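ABC transporter, substrate binding protein (Polyamine) (PDB 4EUO) binds gamma-aminobutyric acid selectively, probably as the periplasmic solute-binding component of an ABC importer. Local coordinates at residues E74-S79 and L228-G233. Residues are numbered along the deposited sequence; the frame is centred on the assembly and turned at random.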
loop_
_atom_site.group_PDB
_atom_site.type_symbol
_atom_site.label_atom_id
_atom_site.label_comp_id
_atom_site.label_asym_id
_atom_site.label_seq_id
_atom_site.Cartn_x
_atom_site.Cartn_y
_atom_site.Cartn_z
ATOM N N GLU A 74 -5.590 -14.696 12.990
ATOM C CA GLU A 74 -6.431 -14.737 14.170
ATOM C C GLU A 74 -7.594 -13.814 13.918
ATOM O O GLU A 74 -7.432 -12.729 13.318
ATOM C CB GLU A 74 -5.682 -14.157 15.364
ATOM C CG GLU A 74 -4.498 -14.987 15.845
ATOM C CD GLU A 74 -4.809 -16.324 16.492
ATOM O OE1 GLU A 74 -5.996 -16.616 16.764
ATOM O OE2 GLU A 74 -3.848 -17.105 16.673
ATOM N N LYS A 75 -8.787 -14.184 14.440
ATOM C CA LYS A 75 -9.908 -13.268 14.393
ATOM C C LYS A 75 -9.527 -12.147 15.343
ATOM O O LYS A 75 -8.931 -12.387 16.410
ATOM C CB LYS A 75 -11.199 -13.958 14.886
ATOM C CG LYS A 75 -11.886 -14.755 13.794
ATOM C CD LYS A 75 -13.228 -15.318 14.246
ATOM C CE LYS A 75 -13.884 -16.178 13.193
ATOM N NZ LYS A 75 -14.528 -15.362 12.129
ATOM N N LEU A 76 -9.809 -10.900 14.962
ATOM C CA LEU A 76 -9.452 -9.799 15.844
ATOM C C LEU A 76 -10.399 -9.715 17.055
ATOM O O LEU A 76 -11.586 -10.048 16.943
ATOM C CB LEU A 76 -9.428 -8.447 15.104
ATOM C CG LEU A 76 -8.359 -8.289 14.007
ATOM C CD1 LEU A 76 -8.309 -6.844 13.556
ATOM C CD2 LEU A 76 -6.957 -8.714 14.473
ATOM N N ASP A 77 -9.875 -9.235 18.172
ATOM C CA ASP A 77 -10.682 -9.101 19.398
ATOM C C ASP A 77 -11.289 -7.699 19.401
ATOM O O ASP A 77 -10.630 -6.729 19.784
ATOM C CB ASP A 77 -9.822 -9.327 20.650
ATOM C CG ASP A 77 -10.605 -9.330 21.951
ATOM O OD1 ASP A 77 -11.794 -8.940 21.930
ATOM O OD2 ASP A 77 -10.013 -9.682 22.993
ATOM N N PHE A 78 -12.552 -7.599 18.961
ATOM C CA PHE A 78 -13.249 -6.322 18.931
ATOM C C PHE A 78 -13.803 -5.857 20.293
ATOM O O PHE A 78 -14.428 -4.800 20.370
ATOM C CB PHE A 78 -14.266 -6.239 17.797
ATOM C CG PHE A 78 -13.603 -6.180 16.440
ATOM C CD1 PHE A 78 -12.992 -5.012 16.000
ATOM C CD2 PHE A 78 -13.600 -7.287 15.604
ATOM C CE1 PHE A 78 -12.371 -4.958 14.742
ATOM C CE2 PHE A 78 -12.998 -7.228 14.338
ATOM C CZ PHE A 78 -12.401 -6.057 13.917
ATOM N N SER A 79 -13.487 -6.587 21.365
ATOM C CA SER A 79 -13.810 -6.105 22.713
ATOM C C SER A 79 -12.624 -5.230 23.163
ATOM O O SER A 79 -12.741 -4.447 24.104
ATOM C CB SER A 79 -14.050 -7.266 23.681
ATOM O OG SER A 79 -12.843 -7.870 24.122
ATOM N N LEU A 228 -4.001 -4.003 9.198
ATOM C CA LEU A 228 -3.223 -4.681 10.255
ATOM C C LEU A 228 -3.917 -5.988 10.556
ATOM O O LEU A 228 -5.144 -6.044 10.698
ATOM C CB LEU A 228 -3.128 -3.849 11.526
ATOM C CG LEU A 228 -2.452 -2.507 11.353
ATOM C CD1 LEU A 228 -2.400 -1.765 12.674
ATOM C CD2 LEU A 228 -1.017 -2.634 10.760
ATOM N N VAL A 229 -3.105 -7.073 10.579
ATOM C CA VAL A 229 -3.564 -8.427 10.856
ATOM C C VAL A 229 -2.640 -9.098 11.844
ATOM O O VAL A 229 -1.521 -8.633 12.087
ATOM C CB VAL A 229 -3.682 -9.256 9.563
ATOM C CG1 VAL A 229 -4.663 -8.609 8.598
ATOM C CG2 VAL A 229 -2.325 -9.457 8.879
ATOM N N VAL A 230 -3.145 -10.207 12.408
ATOM C CA VAL A 230 -2.406 -10.985 13.398
ATOM C C VAL A 230 -2.297 -12.406 12.901
ATOM O O VAL A 230 -3.300 -13.094 12.800
ATOM C CB VAL A 230 -3.157 -10.932 14.744
ATOM C CG1 VAL A 230 -2.428 -11.797 15.783
ATOM C CG2 VAL A 230 -3.290 -9.508 15.246
ATOM N N PRO A 231 -1.088 -12.867 12.548
ATOM C CA PRO A 231 -0.980 -14.244 12.036
ATOM C C PRO A 231 -1.461 -15.306 13.028
ATOM O O PRO A 231 -1.172 -15.196 14.227
ATOM C CB PRO A 231 0.503 -14.398 11.714
ATOM C CG PRO A 231 0.961 -12.992 11.448
ATOM C CD PRO A 231 0.191 -12.158 12.467
ATOM N N LYS A 232 -2.143 -16.322 12.522
ATOM C CA LYS A 232 -2.672 -17.414 13.339
ATOM C C LYS A 232 -1.525 -18.180 14.001
ATOM O O LYS A 232 -0.656 -18.735 13.320
ATOM C CB LYS A 232 -3.472 -18.352 12.444
ATOM C CG LYS A 232 -4.209 -19.437 13.274
ATOM C CD LYS A 232 -5.459 -19.959 12.599
ATOM C CE LYS A 232 -6.354 -20.715 13.557
ATOM N NZ LYS A 232 -7.170 -19.801 14.400
ATOM N N GLY A 233 -1.550 -18.200 15.334
ATOM C CA GLY A 233 -0.503 -18.869 16.103
ATOM C C GLY A 233 0.480 -17.953 16.783
ATOM O O GLY A 233 1.450 -18.431 17.375
HETATM O O HOH W 1 -5.778 -11.029 11.959
#
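Glu74 and Val230 join the two backbones through one direct bond, Glu74 N to Val230 O at 2.8 Å, and through a water that bridges Glu74 O (2.7 Å) and Val230 N (2.8 Å), accepting from the latter. The direct bond is nearly straight (173° at the hydrogen), and the water takes the place of the second rung that an antiparallel hydrogen-bonded pair would have. The carboxylate of Glu74 adds a third link: its OE2 accepts from Gly233 N at 2.9 Å, the donor arriving on the anti side and 28° out of the carboxylate plane. The side chain of Glu74 folds at its second torsion (chi2 -69°), which carries OE2 over Lys232 CA toward that N-H. The other oxygen, OE1, is 4.1 Å from Lys232 NZ, too far for a salt bridge, and pairs instead with Lys237 of helix 237-247; the salt bridge to Lys237 would stabilise the negative charge of this buried acid. Val230 divides its branches: CG1 lies 3.8 Å from the aliphatic CG of Glu74, while CG2 meets Leu76 CD2 at 3.8 Å. Leu76 and Val230 continue onto Met241 and Ile244 of helix 237-247, respectively, whereas Pro231 packs on Val57 of strand 56-60. The contact thus ties the loop between helix 61-67 and strand 96-107 to the segment that follows on from strand 215-229, in one lobe of the periplasmic binding protein fold.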